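Local coordinates for protein aldehyde Dehydrogenase (Burkholderia cenocepacia, PDB 4O6R) that probably oxidises aldehydes to carboxylic acids with NAD(P)+ as coenzyme, and binds adenosine monophosphate, at residues A115-F120 against M161-K166; T136-Y141 against W483-G488; G351-T356 against I376-H381; Y370-T375 against F392-T397. All blocks are in the same frame, centred on the assembly; numbering follows the deposited sequence. Where two conformers were deposited one is given.

Contact 1: residues A115-F120 against M161-K166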
# COMPACT_ATOMS: atom_id res chain seq x y z
N ALA A 115 -22.33 3.00 10.32
CA ALA A 115 -20.88 3.12 10.38
C ALA A 115 -20.21 2.45 9.20
O ALA A 115 -19.24 2.98 8.64
CB ALA A 115 -20.35 2.51 11.67
N CYS A 116 -20.72 1.30 8.79
CA CYS A 116 -20.14 0.58 7.67
C CYS A 116 -20.39 1.28 6.34
O CYS A 116 -19.48 1.42 5.55
CB CYS A 116 -20.64 -0.86 7.64
SG CYS A 116 -19.80 -1.91 6.41
N PHE A 117 -21.63 1.75 6.10
CA PHE A 117 -21.88 2.52 4.90
C PHE A 117 -21.01 3.79 4.92
O PHE A 117 -20.49 4.17 3.89
CB PHE A 117 -23.35 2.88 4.74
CG PHE A 117 -24.19 1.78 4.12
CD1 PHE A 117 -23.91 1.30 2.84
CD2 PHE A 117 -25.28 1.25 4.80
CE1 PHE A 117 -24.70 0.31 2.28
CE2 PHE A 117 -26.06 0.26 4.22
CZ PHE A 117 -25.77 -0.20 2.95
N ARG A 118 -20.86 4.44 6.08
CA ARG A 118 -20.07 5.66 6.14
C ARG A 118 -18.60 5.36 5.82
O ARG A 118 -18.00 6.07 5.03
CB ARG A 118 -20.21 6.38 7.47
CG ARG A 118 -19.36 7.63 7.56
CD ARG A 118 -19.72 8.45 8.78
NE ARG A 118 -21.11 8.90 8.75
CZ ARG A 118 -22.07 8.52 9.59
NH1 ARG A 118 -21.82 7.66 10.57
NH2 ARG A 118 -23.30 9.04 9.46
N TYR A 119 -18.06 4.28 6.40
CA TYR A 119 -16.68 3.87 6.09
C TYR A 119 -16.49 3.74 4.58
O TYR A 119 -15.56 4.30 4.01
CB TYR A 119 -16.33 2.57 6.80
CG TYR A 119 -14.93 2.09 6.53
CD1 TYR A 119 -13.87 2.48 7.33
CD2 TYR A 119 -14.66 1.23 5.46
CE1 TYR A 119 -12.59 2.03 7.12
CE2 TYR A 119 -13.35 0.76 5.25
CZ TYR A 119 -12.32 1.18 6.07
OH TYR A 119 -11.02 0.73 5.86
N PHE A 120 -17.37 2.97 3.94
CA PHE A 120 -17.28 2.74 2.51
C PHE A 120 -17.55 3.94 1.64
O PHE A 120 -16.94 4.07 0.58
CB PHE A 120 -18.04 1.47 2.07
CG PHE A 120 -17.30 0.25 2.45
CD1 PHE A 120 -16.17 -0.08 1.77
CD2 PHE A 120 -17.59 -0.42 3.63
CE1 PHE A 120 -15.37 -1.12 2.17
CE2 PHE A 120 -16.81 -1.49 4.02
CZ PHE A 120 -15.70 -1.84 3.29
N MET A 161 -27.55 -5.16 9.29
CA MET A 161 -26.10 -4.95 9.25
C MET A 161 -25.49 -5.51 7.97
O MET A 161 -24.59 -4.91 7.39
CB MET A 161 -25.45 -5.58 10.48
CG MET A 161 -24.22 -4.86 11.00
SD MET A 161 -23.75 -5.61 12.57
CE MET A 161 -23.39 -7.30 12.00
N PHE A 162 -26.00 -6.66 7.52
CA PHE A 162 -25.49 -7.28 6.30
C PHE A 162 -25.70 -6.44 5.06
O PHE A 162 -24.91 -6.55 4.13
CB PHE A 162 -26.09 -8.67 6.05
CG PHE A 162 -25.58 -9.72 6.99
CD1 PHE A 162 -24.30 -9.69 7.47
CD2 PHE A 162 -26.40 -10.76 7.36
CE1 PHE A 162 -23.85 -10.66 8.34
CE2 PHE A 162 -25.95 -11.74 8.20
CZ PHE A 162 -24.68 -11.70 8.69
N THR A 163 -26.75 -5.60 5.03
CA THR A 163 -26.90 -4.68 3.88
C THR A 163 -25.65 -3.85 3.69
O THR A 163 -25.19 -3.65 2.57
CB THR A 163 -28.13 -3.73 3.96
OG1 THR A 163 -28.01 -2.79 5.03
CG2 THR A 163 -29.42 -4.54 4.14
N SER A 164 -25.12 -3.34 4.80
CA SER A 164 -23.93 -2.51 4.77
C SER A 164 -22.67 -3.32 4.52
O SER A 164 -21.82 -2.91 3.72
CB SER A 164 -23.80 -1.70 6.06
OG SER A 164 -23.45 -2.51 7.18
N TRP A 165 -22.52 -4.47 5.16
CA TRP A 165 -21.29 -5.26 4.96
C TRP A 165 -21.11 -5.70 3.49
O TRP A 165 -20.01 -5.72 2.96
CB TRP A 165 -21.31 -6.50 5.83
CG TRP A 165 -21.13 -6.26 7.29
CD1 TRP A 165 -21.30 -5.09 7.98
CD2 TRP A 165 -20.76 -7.24 8.25
NE1 TRP A 165 -21.04 -5.30 9.33
CE2 TRP A 165 -20.72 -6.61 9.51
CE3 TRP A 165 -20.39 -8.60 8.15
CZ2 TRP A 165 -20.32 -7.29 10.68
CZ3 TRP A 165 -20.02 -9.28 9.32
CH2 TRP A 165 -19.99 -8.62 10.56
N LYS A 166 -22.22 -6.08 2.88
CA LYS A 166 -22.26 -6.49 1.48
C LYS A 166 -22.19 -5.35 0.48
O LYS A 166 -21.32 -5.31 -0.40
CB LYS A 166 -23.55 -7.24 1.23
CG LYS A 166 -23.63 -8.55 1.95
CD LYS A 166 -22.69 -9.55 1.35
CE LYS A 166 -21.97 -10.25 2.45
NZ LYS A 166 -20.85 -11.07 1.90

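Contact 2: residues T136-Y141 against W483-G488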
# COMPACT_ATOMS: atom_id res chain seq x y z
N THR A 136 12.76 -0.57 -19.58
CA THR A 136 12.98 0.80 -20.07
C THR A 136 12.14 1.13 -21.29
O THR A 136 12.03 0.34 -22.23
CB THR A 136 14.48 1.04 -20.35
OG1 THR A 136 15.23 0.66 -19.19
CG2 THR A 136 14.76 2.52 -20.65
N GLY A 137 11.44 2.27 -21.22
CA GLY A 137 10.68 2.75 -22.35
C GLY A 137 9.23 2.31 -22.36
O GLY A 137 8.47 2.69 -23.28
N PHE A 138 8.84 1.51 -21.37
CA PHE A 138 7.45 1.10 -21.20
C PHE A 138 6.83 1.73 -19.96
O PHE A 138 7.48 1.84 -18.91
CB PHE A 138 7.35 -0.42 -21.07
CG PHE A 138 7.73 -1.16 -22.30
CD1 PHE A 138 9.05 -1.50 -22.54
CD2 PHE A 138 6.77 -1.54 -23.22
CE1 PHE A 138 9.39 -2.20 -23.67
CE2 PHE A 138 7.11 -2.24 -24.35
CZ PHE A 138 8.43 -2.57 -24.58
N LEU A 139 5.57 2.14 -20.08
CA LEU A 139 4.76 2.56 -18.97
C LEU A 139 3.71 1.47 -18.70
O LEU A 139 2.98 1.09 -19.60
CB LEU A 139 4.02 3.83 -19.32
CG LEU A 139 3.02 4.30 -18.28
CD1 LEU A 139 3.74 4.65 -16.99
CD2 LEU A 139 2.23 5.47 -18.80
N ASN A 140 3.62 1.01 -17.45
CA ASN A 140 2.63 -0.01 -17.10
C ASN A 140 1.83 0.42 -15.90
O ASN A 140 2.36 0.44 -14.79
CB ASN A 140 3.36 -1.35 -16.86
CG ASN A 140 2.44 -2.49 -16.45
OD1 ASN A 140 2.89 -3.42 -15.76
ND2 ASN A 140 1.19 -2.46 -16.89
N TYR A 141 0.59 0.84 -16.12
CA TYR A 141 -0.29 1.20 -15.02
C TYR A 141 -1.38 0.15 -14.87
O TYR A 141 -1.83 -0.45 -15.87
CB TYR A 141 -0.90 2.59 -15.22
CG TYR A 141 -1.79 2.84 -16.45
CD1 TYR A 141 -1.25 3.21 -17.69
CD2 TYR A 141 -3.15 2.74 -16.34
CE1 TYR A 141 -2.09 3.48 -18.79
CE2 TYR A 141 -3.99 2.99 -17.43
CZ TYR A 141 -3.45 3.39 -18.64
OH TYR A 141 -4.32 3.65 -19.67
N TRP A 483 -0.28 -1.45 -20.75
CA TRP A 483 1.13 -1.22 -21.11
C TRP A 483 1.19 -0.24 -22.25
O TRP A 483 0.53 -0.47 -23.29
CB TRP A 483 1.79 -2.50 -21.61
CG TRP A 483 2.05 -3.55 -20.60
CD1 TRP A 483 1.13 -4.36 -20.01
CD2 TRP A 483 3.33 -3.95 -20.09
NE1 TRP A 483 1.75 -5.25 -19.16
CE2 TRP A 483 3.10 -5.00 -19.16
CE3 TRP A 483 4.63 -3.50 -20.29
CZ2 TRP A 483 4.12 -5.64 -18.46
CZ3 TRP A 483 5.68 -4.14 -19.59
CH2 TRP A 483 5.40 -5.20 -18.67
N VAL A 484 1.98 0.81 -22.09
CA VAL A 484 2.31 1.70 -23.23
C VAL A 484 3.78 1.56 -23.63
O VAL A 484 4.67 1.89 -22.86
CB VAL A 484 2.07 3.17 -22.92
CG1 VAL A 484 2.24 4.01 -24.18
CG2 VAL A 484 0.67 3.36 -22.31
N ASN A 485 4.00 1.14 -24.87
CA ASN A 485 5.35 1.16 -25.40
C ASN A 485 5.71 2.56 -25.89
O ASN A 485 5.41 2.91 -27.02
CB ASN A 485 5.46 0.17 -26.55
CG ASN A 485 6.88 0.08 -27.07
OD1 ASN A 485 7.77 0.76 -26.57
ND2 ASN A 485 7.09 -0.76 -28.08
N VAL A 486 6.36 3.33 -25.04
CA VAL A 486 6.68 4.74 -25.32
C VAL A 486 7.99 4.79 -26.11
O VAL A 486 8.05 5.39 -27.18
CB VAL A 486 6.84 5.55 -24.03
CG1 VAL A 486 7.28 6.97 -24.32
CG2 VAL A 486 5.54 5.51 -23.20
N ASP A 487 9.02 4.13 -25.58
CA ASP A 487 10.34 4.07 -26.22
C ASP A 487 11.05 2.74 -26.04
O ASP A 487 12.29 2.69 -25.90
CB ASP A 487 11.24 5.15 -25.62
CG ASP A 487 10.96 6.49 -26.19
OD1 ASP A 487 11.02 6.63 -27.42
OD2 ASP A 487 10.70 7.41 -25.39
N GLY A 488 10.29 1.65 -26.10
CA GLY A 488 10.82 0.35 -25.80
C GLY A 488 11.79 -0.17 -26.83
O GLY A 488 12.64 -1.00 -26.50
O HOH W 1 13.08 -1.73 -23.42

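Contact 3: residues G351-T356 against I376-H381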
# COMPACT_ATOMS: atom_id res chain seq x y z
N GLY A 351 -23.88 -37.41 27.42
CA GLY A 351 -23.34 -37.30 28.77
C GLY A 351 -22.88 -35.90 29.13
O GLY A 351 -22.11 -35.74 30.06
N GLY A 352 -23.34 -34.90 28.40
CA GLY A 352 -23.05 -33.51 28.72
C GLY A 352 -23.88 -33.12 29.94
O GLY A 352 -24.95 -33.73 30.21
N ARG A 353 -23.38 -32.13 30.67
CA ARG A 353 -24.08 -31.62 31.83
C ARG A 353 -24.67 -30.28 31.51
O ARG A 353 -23.93 -29.28 31.30
CB ARG A 353 -23.15 -31.48 33.03
CG ARG A 353 -22.59 -32.79 33.49
CD ARG A 353 -21.59 -32.56 34.59
NE ARG A 353 -22.27 -31.92 35.70
CZ ARG A 353 -21.72 -31.00 36.46
NH1 ARG A 353 -20.46 -30.61 36.26
NH2 ARG A 353 -22.42 -30.47 37.44
N VAL A 354 -26.00 -30.23 31.48
CA VAL A 354 -26.70 -28.95 31.30
C VAL A 354 -26.68 -28.19 32.63
O VAL A 354 -27.36 -28.57 33.58
CB VAL A 354 -28.14 -29.12 30.81
CG1 VAL A 354 -28.77 -27.76 30.54
CG2 VAL A 354 -28.19 -29.94 29.54
N LEU A 355 -25.90 -27.12 32.69
CA LEU A 355 -25.70 -26.38 33.94
C LEU A 355 -26.79 -25.33 34.16
O LEU A 355 -27.10 -25.01 35.29
CB LEU A 355 -24.32 -25.74 33.96
CG LEU A 355 -23.15 -26.72 33.83
CD1 LEU A 355 -21.81 -26.00 33.88
CD2 LEU A 355 -23.23 -27.76 34.95
N THR A 356 -27.36 -24.80 33.07
CA THR A 356 -28.57 -23.96 33.14
C THR A 356 -29.24 -23.98 31.77
O THR A 356 -28.61 -24.32 30.75
CB THR A 356 -28.27 -22.50 33.56
OG1 THR A 356 -29.51 -21.79 33.77
CG2 THR A 356 -27.47 -21.76 32.48
N ILE A 376 -26.05 -23.63 28.91
CA ILE A 376 -24.65 -23.92 29.16
C ILE A 376 -24.49 -25.41 29.41
O ILE A 376 -25.11 -25.94 30.34
CB ILE A 376 -24.14 -23.13 30.39
CG1 ILE A 376 -24.25 -21.63 30.15
CG2 ILE A 376 -22.68 -23.47 30.73
CD1 ILE A 376 -24.00 -20.83 31.41
N VAL A 377 -23.66 -26.08 28.61
CA VAL A 377 -23.47 -27.52 28.70
C VAL A 377 -22.00 -27.81 28.84
O VAL A 377 -21.21 -27.40 28.00
CB VAL A 377 -23.95 -28.25 27.43
CG1 VAL A 377 -23.62 -29.72 27.51
CG2 VAL A 377 -25.43 -28.06 27.23
N GLU A 378 -21.64 -28.54 29.89
CA GLU A 378 -20.28 -29.01 30.01
C GLU A 378 -20.16 -30.35 29.28
O GLU A 378 -20.84 -31.30 29.64
CB GLU A 378 -19.85 -29.10 31.46
CG GLU A 378 -18.37 -29.41 31.58
CD GLU A 378 -17.67 -28.74 32.78
OE1 GLU A 378 -18.31 -28.20 33.72
OE2 GLU A 378 -16.45 -28.79 32.76
N ALA A 379 -19.30 -30.40 28.26
CA ALA A 379 -19.20 -31.61 27.41
C ALA A 379 -18.24 -32.63 27.98
O ALA A 379 -17.25 -32.28 28.61
CB ALA A 379 -18.77 -31.27 26.01
N LYS A 380 -18.53 -33.90 27.74
CA LYS A 380 -17.66 -34.98 28.19
C LYS A 380 -16.36 -34.99 27.40
O LYS A 380 -15.32 -35.22 27.98
CB LYS A 380 -18.41 -36.32 28.10
CG LYS A 380 -17.74 -37.52 28.73
CD LYS A 380 -18.58 -38.76 28.48
CE LYS A 380 -17.86 -40.04 28.93
NZ LYS A 380 -18.52 -41.24 28.37
N HIS A 381 -16.41 -34.67 26.09
CA HIS A 381 -15.22 -34.63 25.20
C HIS A 381 -15.32 -33.51 24.14
O HIS A 381 -16.45 -33.16 23.69
CB HIS A 381 -15.05 -35.97 24.43
CG HIS A 381 -15.10 -37.21 25.28
ND1 HIS A 381 -14.09 -37.58 26.14
CD2 HIS A 381 -16.01 -38.22 25.33
CE1 HIS A 381 -14.39 -38.72 26.72
NE2 HIS A 381 -15.55 -39.14 26.24
O HOH W 2 -19.55 -27.76 36.11

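Contact 4: residues Y370-T375 against F392-T397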
# COMPACT_ATOMS: atom_id res chain seq x y z
N TYR A 370 -40.51 -18.10 19.70
CA TYR A 370 -39.48 -19.11 19.49
C TYR A 370 -38.37 -18.97 20.52
O TYR A 370 -37.20 -18.88 20.20
CB TYR A 370 -38.94 -19.01 18.07
CG TYR A 370 -40.01 -18.89 17.02
CD1 TYR A 370 -41.18 -19.64 17.08
CD2 TYR A 370 -39.83 -18.03 15.92
CE1 TYR A 370 -42.16 -19.51 16.08
CE2 TYR A 370 -40.80 -17.91 14.95
CZ TYR A 370 -41.95 -18.66 15.02
OH TYR A 370 -42.88 -18.53 14.04
N TYR A 371 -38.77 -19.01 21.79
CA TYR A 371 -37.88 -18.70 22.91
C TYR A 371 -37.20 -19.92 23.52
O TYR A 371 -37.83 -20.97 23.76
CB TYR A 371 -38.65 -18.01 24.04
CG TYR A 371 -39.11 -16.60 23.73
CD1 TYR A 371 -38.27 -15.49 23.95
CD2 TYR A 371 -40.39 -16.36 23.24
CE1 TYR A 371 -38.69 -14.21 23.67
CE2 TYR A 371 -40.82 -15.07 22.98
CZ TYR A 371 -39.98 -14.01 23.19
OH TYR A 371 -40.42 -12.72 22.95
N VAL A 372 -35.92 -19.76 23.81
CA VAL A 372 -35.18 -20.72 24.60
C VAL A 372 -34.27 -19.99 25.59
O VAL A 372 -33.75 -18.91 25.28
CB VAL A 372 -34.43 -21.73 23.70
CG1 VAL A 372 -33.38 -21.06 22.85
CG2 VAL A 372 -33.80 -22.83 24.53
N ARG A 373 -34.11 -20.55 26.77
CA ARG A 373 -33.26 -19.94 27.79
C ARG A 373 -31.78 -20.09 27.44
O ARG A 373 -31.41 -21.02 26.75
CB ARG A 373 -33.52 -20.56 29.16
CG ARG A 373 -34.93 -20.29 29.68
CD ARG A 373 -35.16 -20.96 31.02
NE ARG A 373 -34.68 -22.33 31.00
CZ ARG A 373 -35.44 -23.42 31.05
NH1 ARG A 373 -34.84 -24.60 30.99
NH2 ARG A 373 -36.78 -23.35 31.20
N PRO A 374 -30.95 -19.17 27.92
CA PRO A 374 -29.50 -19.31 27.76
C PRO A 374 -29.07 -20.66 28.31
O PRO A 374 -29.46 -21.02 29.43
CB PRO A 374 -28.93 -18.17 28.60
CG PRO A 374 -30.01 -17.15 28.65
CD PRO A 374 -31.31 -17.91 28.60
N THR A 375 -28.34 -21.41 27.51
CA THR A 375 -28.04 -22.80 27.79
C THR A 375 -26.51 -23.00 27.83
O THR A 375 -25.79 -22.53 26.95
CB THR A 375 -28.69 -23.69 26.73
OG1 THR A 375 -30.11 -23.51 26.75
CG2 THR A 375 -28.40 -25.12 26.97
N PHE A 392 -25.81 -22.48 16.78
CA PHE A 392 -26.28 -21.16 16.28
C PHE A 392 -27.41 -20.63 17.16
O PHE A 392 -28.27 -19.91 16.68
CB PHE A 392 -26.74 -21.24 14.81
CG PHE A 392 -26.59 -19.95 14.04
CD1 PHE A 392 -25.34 -19.45 13.75
CD2 PHE A 392 -27.70 -19.26 13.57
CE1 PHE A 392 -25.19 -18.29 13.02
CE2 PHE A 392 -27.56 -18.08 12.83
CZ PHE A 392 -26.31 -17.59 12.56
N GLY A 393 -27.39 -20.98 18.44
CA GLY A 393 -28.41 -20.51 19.41
C GLY A 393 -27.68 -20.06 20.65
O GLY A 393 -26.42 -20.08 20.67
N PRO A 394 -28.43 -19.68 21.70
CA PRO A 394 -27.81 -19.13 22.91
C PRO A 394 -27.32 -20.30 23.74
O PRO A 394 -27.89 -20.61 24.78
CB PRO A 394 -28.96 -18.40 23.59
CG PRO A 394 -30.18 -19.18 23.19
CD PRO A 394 -29.90 -19.64 21.77
N PHE A 395 -26.29 -20.97 23.23
CA PHE A 395 -25.94 -22.31 23.65
C PHE A 395 -24.43 -22.41 23.65
O PHE A 395 -23.83 -22.31 22.62
CB PHE A 395 -26.56 -23.31 22.65
CG PHE A 395 -26.35 -24.75 22.98
CD1 PHE A 395 -25.08 -25.32 22.98
CD2 PHE A 395 -27.44 -25.59 23.20
CE1 PHE A 395 -24.90 -26.66 23.26
CE2 PHE A 395 -27.27 -26.94 23.46
CZ PHE A 395 -26.00 -27.49 23.50
N VAL A 396 -23.82 -22.58 24.81
CA VAL A 396 -22.35 -22.66 24.88
C VAL A 396 -21.90 -24.01 25.45
O VAL A 396 -22.51 -24.53 26.38
CB VAL A 396 -21.75 -21.45 25.65
CG1 VAL A 396 -22.31 -21.36 27.07
CG2 VAL A 396 -20.22 -21.48 25.62
N THR A 397 -20.88 -24.57 24.82
CA THR A 397 -20.29 -25.82 25.24
C THR A 397 -18.95 -25.57 25.94
O THR A 397 -18.08 -24.89 25.40
CB THR A 397 -20.09 -26.75 24.05
OG1 THR A 397 -21.37 -26.95 23.41
CG2 THR A 397 -19.51 -28.10 24.52

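Contact 1: residues A115-F120 against M161-K166
The phenyl ring of Phe-117 lies with one face on the backbone of Ser-164. The motif is a pair of nearly parallel helices in the aldehyde dehydrogenase fold. Ser-164 CA stands 3.7 Å from the centroid of the Phe-117 ring and close to its normal, a CH-pi contact displaced toward the rim. Ser-164 CB continues the cover at the Phe-117 CD2 and CE2 side. The indole of Trp-165 carries CE of Met-161, from its own helix, over one face. Cys-116 SG comes to Trp-165 CD1 obliquely, at 3.9 Å, a sulfur-aromatic contact. The same sulfur lies in the plane of the Phe-120 ring, at its edge, and Tyr-119 CD2 sits over a face of that ring.

The local helix axes come within 8.5 Å and cross at only 15°. The CA atoms of Phe-117 and Ser-164 are the nearest across the helices, 5.4 Å apart. Small side chains fill the middle of the interface. Cys-116 SG is anti to the backbone N (chi1 -173°), and this swings it across to the tryptophan. Phe-117 also packs on Leu-76, Leu-79 and Ile-83 of helix 69-85 and on Met-196 of helix 187-199, so its ring joins several helices. Thr-163 OG1 is bonded back to Leu-160 O and only brushes the Phe-117 rim. The Thr-163 side chain is about 6 Å from that of Val-154, an AMP-binding residue.

Ser-164 OG sits between N and carbonyl carbon (chi1 71°). It donates to a lone pair of Met-161 O at 2.7 Å, while Cys-116 CB lies 3.3 Å from Ser-164 OG.

Contact 2: residues T136-Y141 against W483-G488
Backbone hydrogen bonds carry the pairing of these two antiparallel strand ends. Leu-139 and Val-484 form a hydrogen-bonded pair: Val-484 N reaches Leu-139 O at 2.7 Å, and Leu-139 N reaches Val-484 O at 2.9 Å. Both bonds are nearly straight. Beyond the regular strands, Gly-137 O is gripped twice. Asp-487 N comes in on a lone pair with a straight bond, and Val-486 N lies nearly along the C=O axis with a bent one (133°). Asn-485 OD1 accepts from Gly-488 N at 2.7 Å, an Asx motif that folds the chain as the strand ends. A water donates to both Thr-136 O and Gly-488 O.

Flat groups meet on the face that bears Phe-138, Asn-140, Trp-483 and Asn-485. The amide of Asn-140 stacks on the Trp-483 indole with planes 14° apart, its CG about over the centre of the ring system. Asn-140 ND2 is held by Val-482 O and Ser-481 OG, and Asn-140 OD1 is hydrogen-bonded to Ser-454 OG of the third subunit. The Asn-485 amide lies over one face of Phe-138, the planes 22° apart, with CG 3.6 Å from Phe-138 CE2. Phe-138 CD2 touches the edge of Trp-483 at CE3.

Apolar contact on the other face is lighter: Leu-139 CB meets Val-484 CB at 4.1 Å.

This paired arm is the oligomerisation arm of the aldehyde dehydrogenase fold. Strand 138-153 runs back into the main sheet beside strand 477-485. Trp-483 and Val-484 also pair in parallel with a strand of the third subunit, so the sheet continues across the interface.

Contact 3: residues G351-T356 against I376-H381
Glu-378 belongs to strand 375-378, which pairs antiparallel with strand 353-356, an outermost strand of the seven-stranded mixed sheet within this chain. Glu-378 CB sits 4.1 Å from Arg-353 O, the atom that accepts from Glu-378 N. CG is anti to the backbone N (chi1 -172°), and a bend at chi2 (146°) turns the carboxylate to lie alongside the guanidinium of Arg-353. At the tip, OE1 stays 4.1 Å from Arg-353 NH1, too far for a salt bridge. A water closes the gap, donating to Glu-378 OE1 and accepting a weak bond from Arg-353 NH1. OE1 also meets Leu-355 CD1, while OE2 makes a salt bridge to Arg-400.

Arg-353 and Glu-378 are a hydrogen-bonded pair. Arg-353 N gives a straight bond to Glu-378 O, but Glu-378 N approaches Arg-353 O from above the carbonyl plane. Val-354 and Val-377 follow as a non-hydrogen-bonded pair, their CG2 methyls touching on the face turned to helix 334-349. Gly-351 ends that helix as the C-prime residue of a Schellman motif, its phi positive.

On the Glu-378 face, Ile-376 packs on helix 302-315. Thr-356 CG2 reaches Ile-376 CD1 at 3.7 Å. Nearby, Leu-355 N lies nearly on the C=O axis of Ile-376 and donates to Ile-376 O at 2.7 Å.

Contact 4: residues Y370-T375 against F392-T397
Thr-375 O is gripped twice across the contact. Val-396 N donates to Thr-375 O at 2.9 Å, with the donor in the carbonyl plane, and Phe-395 CA adds a CA-H...O contact to Thr-375 O at 3.3 Å. On the other side of the residue, Thr-375 N donates to Pro-394 O at 2.9 Å and lies nearly along its C=O axis. Thr-375 is thus held at both its N and its O by the residues flanking Phe-395.

Thr-375 and Phe-395 form a parallel bridge, where strands 375-378 and 395-401 of the mixed sheet begin to pair. Pro-394 is the centre of an inverse gamma turn, which leads the chain into the second strand.

Thr-375 OG1, anti to the carbonyl carbon (chi1 -60°), donates to Arg-373 O at 2.8 Å from above the carbonyl plane, and has a weak bond with Gly-358 N. That rotation places CG2 beside the phenyl group, where it meets Phe-395 CD2 obliquely at 3.9 Å. Phe-395 also packs on Val-344 of helix 334-349. Further back, Val-372 CG1 sits in the crowded position between N and carbonyl carbon, and touches Pro-394 CG at 3.7 Å. Val-372 rests on Leu-337 and Leu-341 of the same helix.

In the fold
From the N terminus, helix 102-123 opens contact 1, and strand 138-153 then opens contact 2. Helix 159-172 follows, closing contact 1 over about 40 residues, so the two contacts cross. Contact 1 joins two helices in the interior. Contact 2 closes only near the C terminus, bringing strand 477-485 back to join the two strands of the arm. Contacts 3 and 4 both lie within that long span and after contact 1. They cross each other: 351-356, 370-375, 376-381, then 392-397. Together they build the edge of the second sheet around strand 375-378; Val-377 N lies 2.9 Å from Val-396 O, a probable hydrogen bond.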